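Local coordinates for protein NADH-rubredoxin oxidoreductase (Clostridium acetobutylicum, PDB 3KLJ) that uses NADH to reduce rubredoxin through a bound FAD, passing electrons on to the enzymes that scavenge dioxygen in this anaerobe, at residues K146-I151 with I218-V223; I119-A124 with V223-G228. All blocks are in the same frame, centred on the assembly; numbering follows the deposited sequence.

Contact 1: residues K146-I151 with I218-V223; sequences KGKAFI and IRSSCV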
loop_
_atom_site.group_PDB
_atom_site.type_symbol
_atom_site.label_atom_id
_atom_site.label_comp_id
_atom_site.label_asym_id
_atom_site.label_seq_id
_atom_site.Cartn_x
_atom_site.Cartn_y
_atom_site.Cartn_z
ATOM N N LYS A 146 10.146 -21.851 13.676
ATOM C CA LYS A 146 10.615 -22.615 12.519
ATOM C C LYS A 146 12.113 -22.436 12.297
ATOM O O LYS A 146 12.801 -23.370 11.874
ATOM C CB LYS A 146 9.849 -22.207 11.256
ATOM C CG LYS A 146 8.421 -22.752 11.170
ATOM C CD LYS A 146 8.378 -24.053 10.382
ATOM C CE LYS A 146 6.965 -24.394 9.946
ATOM N NZ LYS A 146 6.278 -25.241 10.961
ATOM N N GLY A 147 12.612 -21.234 12.583
ATOM C CA GLY A 147 14.039 -20.943 12.463
ATOM C C GLY A 147 14.448 -20.240 11.180
ATOM O O GLY A 147 15.594 -19.799 11.060
ATOM N N LYS A 148 13.525 -20.163 10.217
ATOM C CA LYS A 148 13.740 -19.438 8.946
ATOM C C LYS A 148 12.416 -19.106 8.241
ATOM O O LYS A 148 11.387 -19.727 8.511
ATOM C CB LYS A 148 14.701 -20.194 8.006
ATOM C CG LYS A 148 14.259 -21.604 7.615
ATOM C CD LYS A 148 15.446 -22.516 7.323
ATOM C CE LYS A 148 16.011 -22.293 5.928
ATOM N NZ LYS A 148 17.258 -23.092 5.697
ATOM N N ALA A 149 12.446 -18.119 7.348
ATOM C CA ALA A 149 11.244 -17.707 6.617
ATOM C C ALA A 149 11.386 -17.896 5.103
ATOM O O ALA A 149 12.487 -17.802 4.554
ATOM C CB ALA A 149 10.887 -16.259 6.940
ATOM N N PHE A 150 10.265 -18.172 4.441
ATOM C CA PHE A 150 10.223 -18.222 2.983
ATOM C C PHE A 150 9.112 -17.293 2.514
ATOM O O PHE A 150 7.930 -17.542 2.793
ATOM C CB PHE A 150 10.011 -19.661 2.491
ATOM C CG PHE A 150 10.095 -19.819 0.992
ATOM C CD1 PHE A 150 11.242 -19.431 0.289
ATOM C CD2 PHE A 150 9.041 -20.385 0.284
ATOM C CE1 PHE A 150 11.320 -19.582 -1.095
ATOM C CE2 PHE A 150 9.109 -20.543 -1.098
ATOM C CZ PHE A 150 10.254 -20.140 -1.788
ATOM N N ILE A 151 9.497 -16.211 1.837
ATOM C CA ILE A 151 8.545 -15.214 1.370
ATOM C C ILE A 151 8.206 -15.436 -0.104
ATOM O O ILE A 151 9.079 -15.379 -0.970
ATOM C CB ILE A 151 9.049 -13.753 1.618
ATOM C CG1 ILE A 151 9.170 -13.479 3.119
ATOM C CG2 ILE A 151 8.097 -12.718 1.012
ATOM C CD1 ILE A 151 10.571 -13.499 3.643
ATOM N N ILE A 218 9.865 -25.088 1.994
ATOM C CA ILE A 218 8.541 -24.629 2.432
ATOM C C ILE A 218 8.152 -25.190 3.808
ATOM O O ILE A 218 7.761 -24.434 4.703
ATOM C CB ILE A 218 7.452 -24.882 1.350
ATOM C CG1 ILE A 218 7.547 -23.788 0.269
ATOM C CG2 ILE A 218 6.057 -24.888 1.958
ATOM C CD1 ILE A 218 6.735 -24.046 -0.994
ATOM N N ARG A 219 8.301 -26.509 3.969
ATOM C CA ARG A 219 7.983 -27.211 5.213
ATOM C C ARG A 219 8.751 -26.649 6.414
ATOM O O ARG A 219 8.137 -26.401 7.506
ATOM C CB ARG A 219 8.309 -28.697 5.050
ATOM C CG ARG A 219 7.254 -29.657 5.560
ATOM C CD ARG A 219 7.586 -31.106 5.160
ATOM N NE ARG A 219 7.642 -31.283 3.701
ATOM C CZ ARG A 219 8.729 -31.664 3.021
ATOM N NH1 ARG A 219 9.890 -31.937 3.650
ATOM N NH2 ARG A 219 8.650 -31.787 1.698
ATOM N N SER A 220 10.091 -26.445 6.197
ATOM C CA SER A 220 10.988 -26.020 7.272
ATOM C C SER A 220 10.975 -24.510 7.535
ATOM O O SER A 220 11.674 -24.039 8.435
ATOM C CB SER A 220 12.423 -26.493 6.994
ATOM O OG SER A 220 12.938 -25.901 5.816
ATOM N N SER A 221 10.181 -23.762 6.766
ATOM C CA SER A 221 10.114 -22.307 6.916
ATOM C C SER A 221 8.765 -21.797 7.411
ATOM O O SER A 221 7.733 -22.453 7.246
ATOM C CB SER A 221 10.417 -21.607 5.586
ATOM O OG SER A 221 11.578 -22.127 4.977
ATOM N N CYS A 222 8.788 -20.612 8.013
ATOM C CA CYS A 222 7.580 -19.818 8.178
ATOM C C CYS A 222 7.294 -19.213 6.803
ATOM O O CYS A 222 8.128 -18.494 6.253
ATOM C CB CYS A 222 7.794 -18.736 9.239
ATOM S SG CYS A 222 6.618 -17.369 9.207
ATOM N N VAL A 223 6.141 -19.546 6.227
ATOM C CA VAL A 223 5.853 -19.123 4.857
ATOM C C VAL A 223 4.898 -17.934 4.818
ATOM O O VAL A 223 3.781 -17.972 5.354
ATOM C CB VAL A 223 5.419 -20.298 3.911
ATOM C CG1 VAL A 223 6.102 -21.615 4.311
ATOM C CG2 VAL A 223 3.929 -20.479 3.884
#
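The ring of Phe150 meets Ile218 obliquely: CG1 of the isoleucine lies 3.7 Å from ring atom CD2 and nearly as close to CE2, while the Phe150 side chain also touches Phe211 and Met214. The other flat groups are the peptides of two neighbouring parallel strands, 149-152 and 222-225, in the Rossmann-type sheet of the NADH-binding domain. Their bonding starts at Lys148 O, which accepts Cys222 N at 2.8 Å, the donor lying in the carbonyl plane. Phe150 N then returns the bond to Cys222 O at 2.8 Å, tilted 30° from that carbonyl's plane, so Cys222 bonds through both N and O to the residues flanking Ala149, as parallel pairing requires.

Ala149 and Cys222 share the sheet face packed against Cys143 of helix 133-146, a place that suits small side chains; Cys143 and Cys222 can form a disulfide, which is absent here. Phe150 and Val223 occupy the other face, Phe150 with CG anti to its backbone N (chi1 -174°). Gly147, at a positive phi where a CB would jam against the preceding carbonyl O, leads the chain out of helix 133-146 toward the strand. At the exposed end, the aliphatic chain of Lys146 lies over the backbone of Arg219 and Ser221. Buried Ser221 bonds through OG to Leu217 O, and its CB stands 3.7 Å from Phe150 CB.

Contact 2: residues I119-A124 with V223-G228; sequences IKVPHA and VITAVG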
loop_
_atom_site.group_PDB
_atom_site.type_symbol
_atom_site.label_atom_id
_atom_site.label_comp_id
_atom_site.label_asym_id
_atom_site.label_seq_id
_atom_site.Cartn_x
_atom_site.Cartn_y
_atom_site.Cartn_z
ATOM N N ILE A 119 -3.415 -16.741 -1.670
ATOM C CA ILE A 119 -3.124 -17.812 -2.614
ATOM C C ILE A 119 -2.863 -19.129 -1.882
ATOM O O ILE A 119 -2.474 -19.139 -0.712
ATOM C CB ILE A 119 -1.926 -17.480 -3.523
ATOM C CG1 ILE A 119 -0.688 -17.127 -2.688
ATOM C CG2 ILE A 119 -2.287 -16.358 -4.508
ATOM C CD1 ILE A 119 0.624 -17.367 -3.405
ATOM N N LYS A 120 -3.096 -20.237 -2.574
ATOM C CA LYS A 120 -2.753 -21.549 -2.049
ATOM C C LYS A 120 -1.277 -21.824 -2.333
ATOM O O LYS A 120 -0.798 -21.569 -3.439
ATOM C CB LYS A 120 -3.630 -22.619 -2.697
ATOM C CG LYS A 120 -4.089 -23.709 -1.750
ATOM C CD LYS A 120 -5.296 -23.250 -0.941
ATOM C CE LYS A 120 -6.144 -24.433 -0.521
ATOM N NZ LYS A 120 -7.425 -23.993 0.097
ATOM N N VAL A 121 -0.558 -22.302 -1.321
ATOM C CA VAL A 121 0.857 -22.658 -1.454
ATOM C C VAL A 121 1.026 -24.144 -1.135
ATOM O O VAL A 121 0.720 -24.567 -0.019
ATOM C CB VAL A 121 1.757 -21.833 -0.498
ATOM C CG1 VAL A 121 3.218 -22.282 -0.595
ATOM C CG2 VAL A 121 1.635 -20.342 -0.779
ATOM N N PRO A 122 1.518 -24.940 -2.107
ATOM C CA PRO A 122 1.649 -26.379 -1.880
ATOM C C PRO A 122 2.731 -26.675 -0.843
ATOM O O PRO A 122 3.769 -25.997 -0.825
ATOM C CB PRO A 122 2.060 -26.927 -3.255
ATOM C CG PRO A 122 1.902 -25.780 -4.224
ATOM C CD PRO A 122 2.051 -24.542 -3.421
ATOM N N HIS A 123 2.463 -27.660 0.018
ATOM C CA HIS A 123 3.385 -28.123 1.073
ATOM C C HIS A 123 3.332 -27.313 2.374
ATOM O O HIS A 123 3.893 -27.730 3.388
ATOM C CB HIS A 123 4.832 -28.241 0.559
ATOM C CG HIS A 123 4.989 -29.193 -0.585
ATOM N ND1 HIS A 123 4.773 -30.549 -0.462
ATOM C CD2 HIS A 123 5.333 -28.983 -1.878
ATOM C CE1 HIS A 123 4.979 -31.134 -1.628
ATOM N NE2 HIS A 123 5.321 -30.206 -2.504
ATOM N N ALA A 124 2.654 -26.169 2.347
ATOM C CA ALA A 124 2.568 -25.301 3.518
ATOM C C ALA A 124 1.328 -25.604 4.350
ATOM O O ALA A 124 0.202 -25.548 3.845
ATOM C CB ALA A 124 2.578 -23.837 3.103
ATOM N N VAL A 223 6.141 -19.546 6.227
ATOM C CA VAL A 223 5.853 -19.123 4.857
ATOM C C VAL A 223 4.898 -17.934 4.818
ATOM O O VAL A 223 3.781 -17.972 5.354
ATOM C CB VAL A 223 5.419 -20.298 3.911
ATOM C CG1 VAL A 223 6.102 -21.615 4.311
ATOM C CG2 VAL A 223 3.929 -20.479 3.884
ATOM N N ILE A 224 5.379 -16.861 4.206
ATOM C CA ILE A 224 4.654 -15.599 4.144
ATOM C C ILE A 224 4.392 -15.249 2.684
ATOM O O ILE A 224 5.315 -15.158 1.885
ATOM C CB ILE A 224 5.464 -14.462 4.824
ATOM C CG1 ILE A 224 6.017 -14.934 6.175
ATOM C CG2 ILE A 224 4.610 -13.225 4.998
ATOM C CD1 ILE A 224 7.394 -14.432 6.485
ATOM N N THR A 225 3.128 -15.064 2.334
ATOM C CA THR A 225 2.785 -14.632 0.987
ATOM C C THR A 225 2.680 -13.114 0.963
ATOM O O THR A 225 2.050 -12.516 1.827
ATOM C CB THR A 225 1.497 -15.307 0.464
ATOM O OG1 THR A 225 0.444 -15.157 1.428
ATOM C CG2 THR A 225 1.750 -16.793 0.195
ATOM N N ALA A 226 3.362 -12.504 0.005
ATOM C CA ALA A 226 3.345 -11.062 -0.210
ATOM C C ALA A 226 2.986 -10.898 -1.682
ATOM O O ALA A 226 3.851 -10.671 -2.532
ATOM C CB ALA A 226 4.727 -10.463 0.102
ATOM N N VAL A 227 1.699 -11.064 -1.971
ATOM C CA VAL A 227 1.203 -11.155 -3.343
ATOM C C VAL A 227 0.151 -10.076 -3.615
ATOM O O VAL A 227 -0.791 -10.269 -4.387
ATOM C CB VAL A 227 0.659 -12.584 -3.671
ATOM C CG1 VAL A 227 1.806 -13.560 -3.852
ATOM C CG2 VAL A 227 -0.298 -13.069 -2.587
ATOM N N GLY A 228 0.326 -8.935 -2.968
ATOM C CA GLY A 228 -0.509 -7.796 -3.232
ATOM C C GLY A 228 -1.758 -7.793 -2.380
ATOM O O GLY A 228 -1.987 -8.683 -1.548
#
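In Ile119 a chi1 of 55° sets CG1 between the backbone N and the carbonyl carbon, and in Thr225 a chi1 of 51° puts OG1 in the equivalent place, leaving CG2 anti to the carbonyl carbon; the two carbons, Ile119 CG1 and Thr225 CG2, then meet at 3.8 Å. Thr225 CG2 also receives Val121 CG2 at 3.7 Å, and in both pairs the side chains slide past each other in opposite directions. A beta-branched threonine suits this buried site, since its methyl packs against the loop while OG1 makes a weak hydrogen bond to Phe128 O. Further along, Ile119 and Val227 reach toward each other tip to tip, CD1 to CG1 at 4.0 Å.

Segment 119-124 is part of the irregular loop leading into strand 127-128, an edge strand of the parallel Rossmann-type sheet, and it lies over the face of strand 222-225 that carries Val223 and Thr225. A type II beta turn from Val121 to Ala124, closed by a weak Ala124 N to Val121 O bond of 3.5 Å, has Pro122 and His123 at its corner. Proline fits the first corner position with its fixed phi, and His123 adopts the positive phi of the second, its NE2 bonded to Glu212 O. At the end of the turn, Ala124 offers just its CB, which touches Val223 CG2 at 3.7 Å.

In the fold
Contacts 1 and 2 both use strand 222-225 and share Val223, but they engage it differently. Contact 1 joins it within the sheet to strand 149-152, so backbone hydrogen bonds pair the strands with side-chain packing beside them; six of its residues are buried, with Lys146, Lys148 and Arg219 exposed at one end. Contact 2 is partly buried and lies on one face of the sheet, where a loop meets the strand through apolar groups, the Thr225 methyl among them. The two touch directly: Phe150 O probably accepts Ile224 N, continuing the strand pairing, and Ile218 packs against the turn at Pro122 and His123. The Thr225 side chain of contact 2 is about 12 Å from the bound FAD, whereas contact 1 lies away from the FAD-binding residues.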